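Local coordinates for protein ubiquitin-conjugating enzyme E2, putative (Plasmodium falciparum, PDB 2Q0V) that probably takes part in ubiquitin conjugation as an E2 variant-like protein of the malaria parasite, perhaps alongside an active E2 partner, at residues 52-64 / 71-83. Residues are numbered along the deposited sequence; the frame is centred on the assembly and turned at random.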
# COMPACT_ATOMS: atom_id res chain seq x y z
N ILE A 52 1.35 -17.93 -7.45
CA ILE A 52 1.13 -18.86 -6.33
C ILE A 52 2.00 -18.52 -5.12
O ILE A 52 1.85 -19.13 -4.06
CB ILE A 52 1.31 -20.35 -6.76
CG1 ILE A 52 2.69 -20.58 -7.38
CG2 ILE A 52 0.16 -20.79 -7.70
CD1 ILE A 52 3.13 -22.05 -7.40
N THR A 53 2.90 -17.56 -5.29
CA THR A 53 3.67 -17.04 -4.16
C THR A 53 2.94 -15.87 -3.47
O THR A 53 3.33 -15.47 -2.36
CB THR A 53 5.07 -16.60 -4.60
OG1 THR A 53 4.96 -15.55 -5.56
CG2 THR A 53 5.85 -17.76 -5.23
N LEU A 54 1.88 -15.37 -4.12
CA LEU A 54 1.07 -14.22 -3.67
C LEU A 54 1.91 -13.01 -3.22
O LEU A 54 1.64 -12.39 -2.20
CB LEU A 54 0.08 -14.61 -2.57
CG LEU A 54 -0.79 -15.87 -2.71
CD1 LEU A 54 -0.41 -16.90 -1.64
CD2 LEU A 54 -2.24 -15.47 -2.56
N SER A 55 2.92 -12.68 -4.01
CA SER A 55 3.91 -11.71 -3.60
C SER A 55 3.64 -10.29 -4.12
O SER A 55 3.98 -9.33 -3.44
CB SER A 55 5.31 -12.17 -4.04
OG SER A 55 5.65 -13.39 -3.42
N ASN A 56 3.08 -10.19 -5.32
CA ASN A 56 2.89 -8.92 -6.02
C ASN A 56 1.43 -8.44 -6.03
O ASN A 56 0.54 -9.16 -6.50
CB ASN A 56 3.40 -9.02 -7.46
CG ASN A 56 4.79 -8.38 -7.65
OD1 ASN A 56 5.84 -9.05 -7.47
ND2 ASN A 56 4.80 -7.08 -8.00
N TRP A 57 1.20 -7.24 -5.53
CA TRP A 57 -0.16 -6.75 -5.36
C TRP A 57 -0.40 -5.48 -6.10
O TRP A 57 0.38 -4.53 -5.98
CB TRP A 57 -0.52 -6.56 -3.87
CG TRP A 57 -0.43 -7.85 -3.07
CD1 TRP A 57 0.71 -8.55 -2.76
CD2 TRP A 57 -1.51 -8.58 -2.48
NE1 TRP A 57 0.40 -9.67 -2.03
CE2 TRP A 57 -0.95 -9.71 -1.84
CE3 TRP A 57 -2.89 -8.38 -2.43
CZ2 TRP A 57 -1.74 -10.66 -1.17
CZ3 TRP A 57 -3.67 -9.31 -1.76
CH2 TRP A 57 -3.09 -10.44 -1.13
N SER A 58 -1.48 -5.46 -6.87
CA SER A 58 -2.02 -4.25 -7.46
C SER A 58 -3.00 -3.55 -6.51
O SER A 58 -3.97 -4.15 -6.06
CB SER A 58 -2.74 -4.57 -8.77
OG SER A 58 -1.78 -4.85 -9.76
N CYS A 59 -2.72 -2.27 -6.24
CA CYS A 59 -3.42 -1.47 -5.24
C CYS A 59 -3.91 -0.12 -5.79
O CYS A 59 -3.32 0.44 -6.71
CB CYS A 59 -2.52 -1.24 -4.04
SG CYS A 59 -1.83 -2.76 -3.35
N THR A 60 -4.98 0.38 -5.20
CA THR A 60 -5.52 1.70 -5.52
C THR A 60 -5.76 2.51 -4.24
O THR A 60 -6.30 2.00 -3.25
CB THR A 60 -6.85 1.57 -6.29
OG1 THR A 60 -6.64 0.82 -7.49
CG2 THR A 60 -7.38 2.91 -6.68
N ILE A 61 -5.33 3.78 -4.30
CA ILE A 61 -5.62 4.79 -3.29
C ILE A 61 -6.45 5.93 -3.94
O ILE A 61 -6.01 6.57 -4.91
CB ILE A 61 -4.30 5.40 -2.73
CG1 ILE A 61 -3.58 4.42 -1.80
CG2 ILE A 61 -4.56 6.67 -1.93
CD1 ILE A 61 -2.18 4.92 -1.41
N PHE A 62 -7.63 6.19 -3.38
CA PHE A 62 -8.34 7.45 -3.64
C PHE A 62 -7.69 8.63 -2.90
O PHE A 62 -7.38 8.56 -1.71
CB PHE A 62 -9.80 7.30 -3.25
CG PHE A 62 -10.63 8.53 -3.50
CD1 PHE A 62 -11.46 9.05 -2.50
CD2 PHE A 62 -10.62 9.17 -4.75
CE1 PHE A 62 -12.26 10.21 -2.73
CE2 PHE A 62 -11.41 10.31 -4.99
CZ PHE A 62 -12.23 10.83 -3.98
N GLY A 63 -7.44 9.71 -3.64
CA GLY A 63 -6.95 10.95 -3.07
C GLY A 63 -7.82 11.49 -1.95
O GLY A 63 -9.02 11.22 -1.87
N GLN A 64 -7.22 12.25 -1.07
CA GLN A 64 -7.90 12.71 0.12
C GLN A 64 -8.74 14.01 -0.18
O GLN A 64 -8.19 14.99 -0.73
CB GLN A 64 -6.83 12.89 1.21
CG GLN A 64 -7.24 12.82 2.66
CD GLN A 64 -7.99 11.59 3.12
OE1 GLN A 64 -7.40 10.60 3.55
NE2 GLN A 64 -9.31 11.71 3.18
N ASN A 71 -9.91 13.86 -5.50
CA ASN A 71 -10.53 13.27 -6.72
C ASN A 71 -9.60 12.56 -7.70
O ASN A 71 -9.99 12.28 -8.84
CB ASN A 71 -11.37 14.31 -7.48
CG ASN A 71 -12.58 14.76 -6.68
OD1 ASN A 71 -13.33 13.93 -6.14
ND2 ASN A 71 -12.77 16.08 -6.59
N ARG A 72 -8.39 12.26 -7.25
CA ARG A 72 -7.46 11.51 -8.06
C ARG A 72 -7.35 10.07 -7.58
O ARG A 72 -7.51 9.78 -6.39
CB ARG A 72 -6.10 12.20 -8.05
CG ARG A 72 -6.14 13.65 -8.49
CD ARG A 72 -4.73 14.10 -8.74
NE ARG A 72 -4.65 15.45 -9.28
CZ ARG A 72 -3.58 15.93 -9.91
NH1 ARG A 72 -3.60 17.16 -10.37
NH2 ARG A 72 -2.50 15.17 -10.07
N ILE A 73 -7.07 9.18 -8.53
CA ILE A 73 -6.86 7.78 -8.29
C ILE A 73 -5.39 7.50 -8.47
O ILE A 73 -4.82 7.85 -9.50
CB ILE A 73 -7.65 6.89 -9.29
CG1 ILE A 73 -9.12 7.30 -9.36
CG2 ILE A 73 -7.51 5.38 -8.94
CD1 ILE A 73 -9.79 7.30 -7.99
N TYR A 74 -4.77 6.86 -7.48
CA TYR A 74 -3.36 6.50 -7.58
C TYR A 74 -3.25 5.01 -7.61
O TYR A 74 -3.84 4.33 -6.78
CB TYR A 74 -2.56 7.09 -6.42
CG TYR A 74 -2.54 8.59 -6.46
CD1 TYR A 74 -3.53 9.32 -5.83
CD2 TYR A 74 -1.55 9.28 -7.16
CE1 TYR A 74 -3.56 10.68 -5.87
CE2 TYR A 74 -1.57 10.67 -7.23
CZ TYR A 74 -2.59 11.36 -6.57
OH TYR A 74 -2.64 12.74 -6.60
N SER A 75 -2.52 4.52 -8.61
CA SER A 75 -2.20 3.09 -8.76
C SER A 75 -0.83 2.78 -8.15
O SER A 75 0.14 3.55 -8.32
CB SER A 75 -2.18 2.68 -10.23
OG SER A 75 -3.50 2.50 -10.73
N LEU A 76 -0.74 1.65 -7.45
CA LEU A 76 0.50 1.27 -6.88
C LEU A 76 0.70 -0.23 -6.79
O LEU A 76 -0.22 -0.99 -7.03
CB LEU A 76 0.79 2.00 -5.56
CG LEU A 76 -0.08 2.25 -4.34
CD1 LEU A 76 0.80 3.04 -3.40
CD2 LEU A 76 -1.38 3.00 -4.60
N THR A 77 1.94 -0.63 -6.53
CA THR A 77 2.35 -2.01 -6.56
C THR A 77 3.03 -2.30 -5.23
O THR A 77 3.93 -1.58 -4.84
CB THR A 77 3.30 -2.28 -7.79
OG1 THR A 77 2.56 -2.05 -9.00
CG2 THR A 77 3.82 -3.70 -7.82
N ILE A 78 2.56 -3.32 -4.54
CA ILE A 78 3.18 -3.77 -3.28
C ILE A 78 3.81 -5.16 -3.49
O ILE A 78 3.19 -6.07 -4.00
CB ILE A 78 2.17 -3.70 -2.07
CG1 ILE A 78 1.82 -2.23 -1.81
CG2 ILE A 78 2.76 -4.32 -0.81
CD1 ILE A 78 0.97 -1.95 -0.57
N PHE A 79 5.06 -5.32 -3.12
CA PHE A 79 5.70 -6.59 -3.31
C PHE A 79 6.08 -7.18 -1.97
O PHE A 79 6.90 -6.59 -1.27
CB PHE A 79 6.97 -6.47 -4.17
CG PHE A 79 7.74 -7.76 -4.26
CD1 PHE A 79 7.33 -8.76 -5.14
CD2 PHE A 79 8.84 -8.00 -3.44
CE1 PHE A 79 8.00 -9.97 -5.20
CE2 PHE A 79 9.53 -9.21 -3.50
CZ PHE A 79 9.11 -10.20 -4.38
N CYS A 80 5.52 -8.33 -1.64
CA CYS A 80 5.85 -9.02 -0.38
C CYS A 80 6.89 -10.13 -0.60
O CYS A 80 6.55 -11.17 -1.16
CB CYS A 80 4.59 -9.64 0.25
SG CYS A 80 3.17 -8.51 0.51
N ASP A 81 8.13 -9.93 -0.17
CA ASP A 81 9.16 -10.99 -0.30
C ASP A 81 8.88 -12.22 0.59
O ASP A 81 7.83 -12.30 1.27
CB ASP A 81 10.59 -10.44 -0.11
CG ASP A 81 10.90 -10.09 1.32
OD1 ASP A 81 10.22 -10.63 2.21
OD2 ASP A 81 11.85 -9.28 1.56
N ASP A 82 9.80 -13.19 0.59
CA ASP A 82 9.52 -14.43 1.32
C ASP A 82 9.66 -14.32 2.86
O ASP A 82 9.22 -15.23 3.56
CB ASP A 82 10.22 -15.66 0.69
CG ASP A 82 9.27 -16.44 -0.29
OD1 ASP A 82 8.64 -17.45 0.15
OD2 ASP A 82 9.11 -16.02 -1.48
N ASN A 83 10.19 -13.20 3.35
CA ASN A 83 10.23 -12.91 4.79
C ASN A 83 8.96 -12.20 5.32
O ASN A 83 8.83 -11.95 6.53
CB ASN A 83 11.47 -12.06 5.17
CG ASN A 83 12.80 -12.68 4.70
OD1 ASN A 83 12.97 -13.91 4.66
ND2 ASN A 83 13.76 -11.81 4.36
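The carbonyl oxygen of Ser55 takes the backbone N-H of Cys80 at 2.6 Å (N to O), and Phe79 CA makes a bent C-H...O contact with the same oxygen. From here strands 56-62 and 73-79 run as an antiparallel hairpin, with paired backbone bonds at Trp57 and Ile78, Cys59 and Leu76, and Ile61 and Tyr74. Beyond them Gly63 N bonds to Arg72 O (2.8 Å), its lack of a side chain suiting this close approach.

The buried face is largely apolar. Cys80 SG lies obliquely against the Trp57 indole, 3.9 Å from NE1; that buried N-H reaches Leu54 O by a bent bond (136°) from above the carbonyl plane. The small thiol of Cys59 fits against Ile78 CG1. With CG between backbone N and carbonyl carbon (chi1 48°), Leu76 swings toward strand 56-62, where CD2 meets Ile61 CD1 at 3.8 Å.

On the other face beta-branched Thr60 and Ile73, suited to extended strands, meet through CG2 methyls. Phe62 lays CD2 beside Ile73 CD1 and CE2 3.5 Å from Asn71 CA. Thr77 OG1 is hydrogen-bonded to Asp94 OD2.

These are the central strands of the E2-fold meander: strand 42-46 flanks 56-62, strand 90-93 follows 73-79, and helix 125-135 packs on the apolar face through Trp57 and Ile61.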